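Side-chain contacts in peroxiredoxin PRX1, mitochondrial (Saccharomyces cerevisiae, PDB 5YKJ), which probably reduces peroxides in the mitochondrion with a single active-site cysteine, its oxidised form being resolved through the glutathione and thioredoxin systems: residues A[201-204]-A[205-208]; A[73-76]-A[77-80]; A[153-156]-A[157-161]. All coordinates share one frame; numbering follows the deposited sequence.

Contact 1: A[201-204]-A[205-208]; sequences FNEI and KPYL
The carboxylate of E203 sits over the pyrrolidine ring of P206, its OE1 3.6 Å from P206 CA; farther round the turn, one face of the Y207 ring carries K205 CB, 3.6 Å above the plane and displaced toward the rim. These groups surround a classic beta bulge, I204 and K205 both facing L208, at the end of the hairpin that joins strands 202-205 and 208-211 of the small C-terminal antiparallel sheet. A type I turn from K205 to L208 reverses the chain, closed by a bond from L208 N to K205 O; the fixed phi of proline suits its second position. E203 reaches the turn because its CG lies anti to its own backbone N (chi1 -170°) and passes 3.2 Å from K205 O. The other oxygen, OE2, is bonded to N191 of helix 191-198, and a sodium ion lies about 7 Å from this side chain. I204 and L208 run side by side, I204 CB and L208 CD2 4.1 Å apart. At the bulge I204 N gives its hydrogen to L208 O at 3.0 Å, nearly in line with the C=O bond, and K205 N makes a weak second bond to that same oxygen.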
ATOM      1  N   PHE A 201      -5.600 -32.253   4.401  1.00 14.72           N
ATOM      2  CA  PHE A 201      -6.347 -31.243   3.671  1.00 13.07           C
ATOM      3  C   PHE A 201      -7.701 -31.803   3.295  1.00 14.60           C
ATOM      4  O   PHE A 201      -7.877 -32.986   3.224  1.00 13.93           O
ATOM      5  CB  PHE A 201      -5.589 -30.711   2.434  1.00 14.06           C
ATOM      6  CG  PHE A 201      -5.180 -31.752   1.437  1.00 16.24           C
ATOM      7  CD1 PHE A 201      -6.026 -32.142   0.446  1.00 17.72           C
ATOM      8  CD2 PHE A 201      -3.938 -32.277   1.461  1.00 17.59           C
ATOM      9  CE1 PHE A 201      -5.657 -33.076  -0.457  1.00 22.43           C
ATOM     10  CE2 PHE A 201      -3.540 -33.202   0.550  1.00 27.82           C
ATOM     11  CZ  PHE A 201      -4.391 -33.597  -0.426  1.00 27.49           C
ATOM     12  N   ASN A 202      -8.632 -30.895   3.081  1.00 12.54           N
ATOM     13  CA  ASN A 202      -9.981 -31.197   2.689  1.00 16.18           C
ATOM     14  C   ASN A 202     -10.143 -30.848   1.226  1.00 14.73           C
ATOM     15  O   ASN A 202     -10.220 -29.715   0.909  1.00 13.90           O
ATOM     16  CB  ASN A 202     -10.905 -30.322   3.512  1.00 19.88           C
ATOM     17  CG  ASN A 202     -12.352 -30.513   3.194  1.00 22.83           C
ATOM     18  OD1 ASN A 202     -12.736 -31.411   2.510  1.00 24.71           O
ATOM     19  ND2 ASN A 202     -13.141 -29.641   3.696  1.00 34.66           N
ATOM     20  N   GLU A 203     -10.240 -31.867   0.383  1.00 13.10           N
ATOM     21  CA  GLU A 203     -10.390 -31.737  -1.054  1.00 13.11           C
ATOM     22  C   GLU A 203     -11.862 -31.617  -1.405  1.00 11.43           C
ATOM     23  O   GLU A 203     -12.553 -32.556  -1.401  1.00 13.86           O
ATOM     24  CB  GLU A 203      -9.770 -32.945  -1.773  1.00 10.83           C
ATOM     25  CG  GLU A 203      -9.679 -32.780  -3.284  1.00 13.46           C
ATOM     26  CD  GLU A 203      -9.094 -34.000  -3.938  1.00 22.77           C
ATOM     27  OE1 GLU A 203      -9.591 -34.415  -4.965  1.00 17.94           O
ATOM     28  OE2 GLU A 203      -8.125 -34.460  -3.446  1.00 18.10           O
ATOM     29  N   ILE A 204     -12.285 -30.384  -1.630  1.00 12.44           N
ATOM     30  CA  ILE A 204     -13.626 -30.051  -2.046  1.00  9.77           C
ATOM     31  C   ILE A 204     -13.791 -30.411  -3.528  1.00 10.18           C
ATOM     32  O   ILE A 204     -14.708 -30.972  -3.932  1.00  9.94           O
ATOM     33  CB  ILE A 204     -13.968 -28.584  -1.756  1.00  9.55           C
ATOM     34  CG1 ILE A 204     -13.794 -28.257  -0.282  1.00 17.82           C
ATOM     35  CG2 ILE A 204     -15.354 -28.283  -2.295  1.00 10.85           C
ATOM     36  CD1 ILE A 204     -14.702 -29.073   0.576  1.00 44.68           C
ATOM     37  N   LYS A 205     -12.774 -30.040  -4.288  1.00  9.09           N
ATOM     38  CA  LYS A 205     -12.590 -30.383  -5.675  1.00  9.99           C
ATOM     39  C   LYS A 205     -11.090 -30.576  -5.788  1.00  9.28           C
ATOM     40  O   LYS A 205     -10.362 -30.142  -4.988  1.00  9.85           O
ATOM     41  CB  LYS A 205     -13.098 -29.353  -6.699  1.00  8.80           C
ATOM     42  CG  LYS A 205     -14.578 -29.138  -6.740  1.00 11.32           C
ATOM     43  CD  LYS A 205     -15.292 -30.291  -7.399  1.00 11.68           C
ATOM     44  CE  LYS A 205     -16.771 -30.039  -7.387  1.00 20.28           C
ATOM     45  NZ  LYS A 205     -17.499 -31.001  -8.204  1.00 26.39           N
ATOM     46  N   PRO A 206     -10.629 -31.224  -6.867  1.00  9.32           N
ATOM     47  CA  PRO A 206      -9.184 -31.474  -6.976  1.00  9.54           C
ATOM     48  C   PRO A 206      -8.339 -30.208  -6.916  1.00 11.54           C
ATOM     49  O   PRO A 206      -7.245 -30.247  -6.482  1.00 12.62           O
ATOM     50  CB  PRO A 206      -9.049 -32.165  -8.341  1.00 10.10           C
ATOM     51  CG  PRO A 206     -10.284 -32.976  -8.432  1.00 13.45           C
ATOM     52  CD  PRO A 206     -11.338 -31.996  -7.907  1.00 12.47           C
ATOM     53  N   TYR A 207      -8.889 -29.109  -7.386  1.00 11.76           N
ATOM     54  CA  TYR A 207      -8.187 -27.842  -7.401  1.00 12.17           C
ATOM     55  C   TYR A 207      -8.437 -26.963  -6.166  1.00 14.33           C
ATOM     56  O   TYR A 207      -7.810 -25.964  -6.009  1.00 13.16           O
ATOM     57  CB  TYR A 207      -8.543 -27.047  -8.675  1.00  8.87           C
ATOM     58  CG  TYR A 207     -10.016 -26.788  -8.841  1.00  9.98           C
ATOM     59  CD1 TYR A 207     -10.810 -27.671  -9.495  1.00  8.82           C
ATOM     60  CD2 TYR A 207     -10.593 -25.666  -8.313  1.00  8.64           C
ATOM     61  CE1 TYR A 207     -12.143 -27.446  -9.679  1.00  9.25           C
ATOM     62  CE2 TYR A 207     -11.924 -25.447  -8.455  1.00  8.59           C
ATOM     63  CZ  TYR A 207     -12.696 -26.326  -9.136  1.00 12.17           C
ATOM     64  OH  TYR A 207     -14.013 -26.103  -9.278  1.00 12.94           O
ATOM     65  N   LEU A 208      -9.382 -27.388  -5.338  1.00  8.41           N
ATOM     66  CA  LEU A 208      -9.750 -26.644  -4.174  1.00  8.46           C
ATOM     67  C   LEU A 208      -9.622 -27.493  -2.917  1.00 11.66           C
ATOM     68  O   LEU A 208     -10.487 -28.208  -2.567  1.00 10.73           O
ATOM     69  CB  LEU A 208     -11.175 -26.122  -4.304  1.00  9.93           C
ATOM     70  CG  LEU A 208     -11.699 -25.262  -3.176  1.00  9.39           C
ATOM     71  CD1 LEU A 208     -10.944 -23.958  -3.021  1.00 11.14           C
ATOM     72  CD2 LEU A 208     -13.165 -24.962  -3.393  1.00 10.67           C
TER

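Contact 2: A[73-76]-A[77-80]; sequences VESH and EKWI
E77 N donates to V73 O at 2.8 Å, the shortest bond between 73-76 and 77-80, and the E77 side chain then runs past the acceptor. Its CG, beside its own backbone N (chi1 -81°), lies 3.6 Å from V73 O, and the extended chain carries OE2 to 3.8 Å from V73 CG1, glutamate and valine crossing at a slant. A valine methyl thus touches the carboxylate, a van der Waals contact only; E77 itself is exposed, which suits a charged residue. Bonds from W79 N to S75 O and from I80 N to H76 O continue the pattern, whereas K78 N reaches E74 O only weakly, at 3.4 Å. K78 is bent at chi3 (-54°), which folds its end back over the preceding turn: CE rests 3.7 Å from S75 CA, and NZ stays 4.9 Å from E74 OE2, an attraction of opposite charges at most.

All this belongs to the first turns of helix 73-87, the crossover of a beta-alpha-beta unit between the parallel strands 63-69 and 96-98 of the thioredoxin-like fold. The buried face carries groups with polar ends that find partners in the surrounding chain. D39 OD2 bonds both S75 OG and H76 ND1, while H76 NE2 meets the carbonyl of I97, so imidazole spans two parts of the fold. W79 NE1 bonds OG1 of T45, whose neighbour in sequence is C44, present as S-hydroxycysteine, and its indole meets the ring of F40. On the same helix I80 lays CG1 3.6 Å from H76 O and packs against I96.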
ATOM      1  N   VAL A  73       6.493  20.375  -0.196  1.00 13.36           N
ATOM      2  CA  VAL A  73       6.756  19.913   1.135  1.00 10.83           C
ATOM      3  C   VAL A  73       6.283  20.916   2.173  1.00 18.73           C
ATOM      4  O   VAL A  73       5.790  20.549   3.168  1.00 13.33           O
ATOM      5  CB  VAL A  73       8.236  19.593   1.309  1.00 13.60           C
ATOM      6  CG1 VAL A  73       8.539  19.267   2.738  1.00 21.13           C
ATOM      7  CG2 VAL A  73       8.598  18.370   0.481  1.00 10.84           C
ATOM      8  N   GLU A  74       6.447  22.179   1.879  1.00 17.82           N
ATOM      9  CA  GLU A  74       6.008  23.173   2.823  1.00 16.96           C
ATOM     10  C   GLU A  74       4.522  23.036   3.078  1.00 18.76           C
ATOM     11  O   GLU A  74       4.086  23.107   4.186  1.00 16.18           O
ATOM     12  CB  GLU A  74       6.334  24.567   2.319  1.00 20.09           C
ATOM     13  CG  GLU A  74       5.602  25.663   3.016  1.00 30.67           C
ATOM     14  CD  GLU A  74       6.205  27.034   2.822  1.00 48.10           C
ATOM     15  OE1 GLU A  74       7.057  27.210   1.938  1.00 42.87           O
ATOM     16  OE2 GLU A  74       5.813  27.922   3.601  1.00 40.04           O
ATOM     17  N   SER A  75       3.765  22.810   2.036  1.00 13.98           N
ATOM     18  CA  SER A  75       2.350  22.615   2.205  1.00 12.50           C
ATOM     19  C   SER A  75       2.078  21.344   3.014  1.00 14.46           C
ATOM     20  O   SER A  75       1.309  21.342   3.912  1.00 12.79           O
ATOM     21  CB  SER A  75       1.657  22.614   0.854  1.00 21.21           C
ATOM     22  OG  SER A  75       0.345  22.178   1.001  1.00 22.86           O
ATOM     23  N   HIS A  76       2.801  20.285   2.706  1.00 12.27           N
ATOM     24  CA  HIS A  76       2.623  19.031   3.417  1.00 10.49           C
ATOM     25  C   HIS A  76       2.926  19.172   4.903  1.00 11.63           C
ATOM     26  O   HIS A  76       2.299  18.553   5.675  1.00 11.85           O
ATOM     27  CB  HIS A  76       3.508  17.922   2.855  1.00 10.12           C
ATOM     28  CG  HIS A  76       3.166  17.507   1.475  1.00  9.98           C
ATOM     29  ND1 HIS A  76       2.073  17.969   0.805  1.00 12.33           N
ATOM     30  CD2 HIS A  76       3.791  16.656   0.641  1.00  9.67           C
ATOM     31  CE1 HIS A  76       2.059  17.431  -0.400  1.00 11.00           C
ATOM     32  NE2 HIS A  76       3.078  16.626  -0.515  1.00 10.26           N
ATOM     33  N   GLU A  77       3.927  19.971   5.241  1.00 13.61           N
ATOM     34  CA  GLU A  77       4.244  20.169   6.634  1.00 12.18           C
ATOM     35  C   GLU A  77       3.089  20.794   7.418  1.00 14.77           C
ATOM     36  O   GLU A  77       2.790  20.338   8.480  1.00 15.40           O
ATOM     37  CB  GLU A  77       5.519  20.993   6.760  1.00 19.76           C
ATOM     38  CG  GLU A  77       6.769  20.151   6.580  1.00 25.29           C
ATOM     39  CD  GLU A  77       8.046  20.938   6.348  1.00 39.57           C
ATOM     40  OE1 GLU A  77       7.999  22.106   6.098  1.00 37.31           O
ATOM     41  OE2 GLU A  77       9.094  20.318   6.325  1.00 46.79           O
ATOM     42  N   LYS A  78       2.450  21.800   6.844  1.00 11.89           N
ATOM     43  CA  LYS A  78       1.301  22.418   7.459  1.00 12.94           C
ATOM     44  C   LYS A  78       0.135  21.429   7.569  1.00 12.05           C
ATOM     45  O   LYS A  78      -0.544  21.388   8.528  1.00 11.98           O
ATOM     46  CB  LYS A  78       0.813  23.628   6.664  1.00 20.86           C
ATOM     47  CG  LYS A  78       1.800  24.754   6.511  1.00 40.60           C
ATOM     48  CD  LYS A  78       1.310  25.847   5.533  1.00 40.16           C
ATOM     49  CE  LYS A  78       0.897  25.361   4.121  1.00 49.86           C
ATOM     50  NZ  LYS A  78       1.302  26.170   2.901  1.00 52.29           N
ATOM     51  N   TRP A  79      -0.048  20.629   6.518  1.00 11.60           N
ATOM     52  CA  TRP A  79      -1.101  19.627   6.498  1.00 12.94           C
ATOM     53  C   TRP A  79      -0.865  18.611   7.622  1.00 10.39           C
ATOM     54  O   TRP A  79      -1.749  18.261   8.292  1.00 10.52           O
ATOM     55  CB  TRP A  79      -1.123  18.944   5.123  1.00 10.00           C
ATOM     56  CG  TRP A  79      -2.295  18.041   4.848  1.00  9.77           C
ATOM     57  CD1 TRP A  79      -3.524  18.160   5.352  1.00 10.19           C
ATOM     58  CD2 TRP A  79      -2.324  16.910   3.997  1.00  9.26           C
ATOM     59  NE1 TRP A  79      -4.321  17.171   4.902  1.00 11.86           N
ATOM     60  CE2 TRP A  79      -3.591  16.378   4.080  1.00 10.58           C
ATOM     61  CE3 TRP A  79      -1.383  16.269   3.233  1.00 11.14           C
ATOM     62  CZ2 TRP A  79      -3.970  15.259   3.383  1.00 14.03           C
ATOM     63  CZ3 TRP A  79      -1.760  15.158   2.531  1.00 10.55           C
ATOM     64  CH2 TRP A  79      -3.041  14.666   2.618  1.00 13.86           C
ATOM     65  N   ILE A  80       0.382  18.205   7.796  1.00 10.22           N
ATOM     66  CA  ILE A  80       0.674  17.255   8.870  1.00 11.42           C
ATOM     67  C   ILE A  80       0.330  17.817  10.254  1.00 13.65           C
ATOM     68  O   ILE A  80      -0.014  17.092  11.078  1.00 11.03           O
ATOM     69  CB  ILE A  80       2.116  16.728   8.788  1.00 11.42           C
ATOM     70  CG1 ILE A  80       2.197  15.619   7.752  1.00 14.25           C
ATOM     71  CG2 ILE A  80       2.659  16.200  10.103  1.00 12.99           C
ATOM     72  CD1 ILE A  80       3.619  15.207   7.579  1.00 45.66           C
TER

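Contact 3: A[153-156]-A[157-161]; sequences TSEV and LRVID
R158 CB rests 3.4 Å from S154 O, the carbonyl that also accepts the R158 backbone N-H, and from there the side chain climbs toward E155. CD passes 3.6 Å from E155 OE1. A bend at chi3 (67°) then brings the guanidinium round so that NE donates to OE1 at 2.8 Å and NH2 to OE2 at 2.9 Å, both nearly straight. This is a side-on, two-nitrogen salt bridge along a helix, i to i+3, with each oxygen met on its syn side and both oxygens close to the guanidinium plane; the two flat groups are turned 27° apart. The remaining nitrogen, NH1, bonds the carbonyl of W177. E155 is placed for this by its own bend at chi2, and its OE2 also lies 3.6 Å from V159 CG1. If a leucine stood in place of R158, the E155 carboxylate would probably lose its charged mate and be freer to turn, and the W177 carbonyl would lose a donor.

The other side-chain packing across the contact is largely apolar. V156 and I160 point the same way, V156 CG1 3.9 Å from I160 CD1; branched aliphatic chains suit this buried face, where both press on F58 of helix 55-59 and V156 touches F143 of strand 139-144. L157 CG covers T153 O at 3.7 Å. Opposite charges paired at the partly exposed side probably offset each other, and the grip of E155 on NE and NH2 is likely to fix the guanidinium so that NH1 faces the carbonyl of W177.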
ATOM      1  N   THR A 153      -8.722   0.894   6.245  1.00 11.16           N
ATOM      2  CA  THR A 153      -7.448   0.504   6.796  1.00 13.30           C
ATOM      3  C   THR A 153      -7.364  -0.978   7.166  1.00 12.43           C
ATOM      4  O   THR A 153      -6.369  -1.553   7.104  1.00 11.86           O
ATOM      5  CB  THR A 153      -7.030   1.425   7.950  1.00 10.21           C
ATOM      6  OG1 THR A 153      -8.037   1.422   8.948  1.00 15.14           O
ATOM      7  CG2 THR A 153      -6.825   2.843   7.422  1.00 12.95           C
ATOM      8  N   SER A 154      -8.483  -1.500   7.597  1.00 10.17           N
ATOM      9  CA  SER A 154      -8.557  -2.878   7.959  1.00 11.43           C
ATOM     10  C   SER A 154      -8.329  -3.777   6.772  1.00 11.16           C
ATOM     11  O   SER A 154      -7.753  -4.773   6.900  1.00 11.49           O
ATOM     12  CB  SER A 154      -9.867  -3.213   8.643  1.00 16.50           C
ATOM     13  OG  SER A 154      -9.896  -2.593   9.878  1.00 16.18           O
ATOM     14  N   GLU A 155      -8.858  -3.386   5.642  1.00  8.40           N
ATOM     15  CA  GLU A 155      -8.645  -4.152   4.445  1.00 11.47           C
ATOM     16  C   GLU A 155      -7.186  -4.095   3.990  1.00  9.58           C
ATOM     17  O   GLU A 155      -6.691  -5.052   3.516  1.00 11.46           O
ATOM     18  CB  GLU A 155      -9.612  -3.705   3.351  1.00 12.74           C
ATOM     19  CG  GLU A 155      -9.506  -4.482   2.030  1.00  9.52           C
ATOM     20  CD  GLU A 155      -9.808  -5.982   2.145  1.00  9.26           C
ATOM     21  OE1 GLU A 155     -10.248  -6.389   3.161  1.00 10.90           O
ATOM     22  OE2 GLU A 155      -9.628  -6.653   1.158  1.00 10.78           O
ATOM     23  N   VAL A 156      -6.542  -2.948   4.122  1.00  9.64           N
ATOM     24  CA  VAL A 156      -5.150  -2.864   3.747  1.00  9.43           C
ATOM     25  C   VAL A 156      -4.330  -3.829   4.623  1.00  9.87           C
ATOM     26  O   VAL A 156      -3.507  -4.485   4.166  1.00 10.32           O
ATOM     27  CB  VAL A 156      -4.611  -1.413   3.892  1.00  9.35           C
ATOM     28  CG1 VAL A 156      -3.080  -1.357   3.748  1.00 11.15           C
ATOM     29  CG2 VAL A 156      -5.308  -0.486   2.919  1.00 10.63           C
ATOM     30  N   LEU A 157      -4.616  -3.853   5.903  1.00  9.40           N
ATOM     31  CA  LEU A 157      -3.927  -4.767   6.773  1.00 10.14           C
ATOM     32  C   LEU A 157      -4.256  -6.247   6.442  1.00 12.81           C
ATOM     33  O   LEU A 157      -3.429  -7.080   6.551  1.00 12.89           O
ATOM     34  CB  LEU A 157      -4.194  -4.453   8.249  1.00 13.02           C
ATOM     35  CG  LEU A 157      -3.571  -3.195   8.855  1.00  9.61           C
ATOM     36  CD1 LEU A 157      -4.295  -2.783  10.134  1.00 13.52           C
ATOM     37  CD2 LEU A 157      -2.092  -3.366   9.074  1.00 13.53           C
ATOM     38  N   ARG A 158      -5.495  -6.495   6.079  1.00  7.81           N
ATOM     39  CA  ARG A 158      -5.909  -7.852   5.772  1.00 12.19           C
ATOM     40  C   ARG A 158      -5.145  -8.420   4.566  1.00 10.34           C
ATOM     41  O   ARG A 158      -4.650  -9.502   4.600  1.00 11.60           O
ATOM     42  CB  ARG A 158      -7.432  -7.931   5.556  1.00 12.52           C
ATOM     43  CG  ARG A 158      -8.006  -9.347   5.523  1.00 10.07           C
ATOM     44  CD  ARG A 158      -9.428  -9.435   4.989  1.00 10.08           C
ATOM     45  NE  ARG A 158      -9.525  -9.105   3.593  1.00  8.98           N
ATOM     46  CZ  ARG A 158      -9.333  -9.976   2.631  1.00  9.01           C
ATOM     47  NH1 ARG A 158      -9.101 -11.252   2.903  1.00  9.92           N
ATOM     48  NH2 ARG A 158      -9.397  -9.578   1.393  1.00  8.78           N
ATOM     49  N   VAL A 159      -5.057  -7.631   3.524  1.00  7.23           N
ATOM     50  CA  VAL A 159      -4.325  -8.062   2.365  1.00  7.07           C
ATOM     51  C   VAL A 159      -2.835  -8.193   2.611  1.00  9.27           C
ATOM     52  O   VAL A 159      -2.247  -8.974   2.029  1.00 10.78           O
ATOM     53  CB  VAL A 159      -4.648  -7.304   1.067  1.00  6.68           C
ATOM     54  CG1 VAL A 159      -6.121  -7.351   0.844  1.00 11.36           C
ATOM     55  CG2 VAL A 159      -4.123  -5.888   1.099  1.00  6.85           C
ATOM     56  N   ILE A 160      -2.283  -7.339   3.456  1.00  9.78           N
ATOM     57  CA  ILE A 160      -0.884  -7.441   3.765  1.00  9.90           C
ATOM     58  C   ILE A 160      -0.658  -8.800   4.468  1.00  9.99           C
ATOM     59  O   ILE A 160       0.262  -9.492   4.180  1.00 10.50           O
ATOM     60  CB  ILE A 160      -0.381  -6.289   4.670  1.00  8.90           C
ATOM     61  CG1 ILE A 160      -0.221  -5.010   3.866  1.00  8.67           C
ATOM     62  CG2 ILE A 160       0.995  -6.621   5.245  1.00 11.29           C
ATOM     63  CD1 ILE A 160      -0.211  -3.773   4.733  1.00 15.03           C
ATOM     64  N   ASP A 161      -1.563  -9.110   5.376  1.00 11.05           N
ATOM     65  CA  ASP A 161      -1.429 -10.366   6.089  1.00  8.84           C
ATOM     66  C   ASP A 161      -1.523 -11.578   5.142  1.00 12.89           C
ATOM     67  O   ASP A 161      -0.802 -12.493   5.249  1.00 12.80           O
ATOM     68  CB  ASP A 161      -2.460 -10.465   7.204  1.00 11.42           C
ATOM     69  CG  ASP A 161      -2.110  -9.590   8.410  1.00 17.52           C
ATOM     70  OD1 ASP A 161      -1.009  -9.223   8.542  1.00 13.83           O
ATOM     71  OD2 ASP A 161      -2.972  -9.317   9.158  1.00 15.39           O
TER

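Overall arrangement
The three contacts lie in series along the chain and share no helix or strand. Contacts 2 and 3 are both partly buried, though contact 3 is nearer the middle of the protein, and contact 1 is a surface hairpin about 32 Å from the chain centre. Contacts 1 and 2 stand on opposite sides of that centre, about 53 Å apart between their own centres. Contacts 2 and 3 are helical and amphipathic, yet differ: the inner face of contact 2 uses polar-tipped rings and a hydroxyl, bonded to D39, I97 and T45, that of contact 3 plain aliphatics, with its ion pair on a partly exposed side. Contact 1 depends on turn and bulge geometry in the C-terminal sheet.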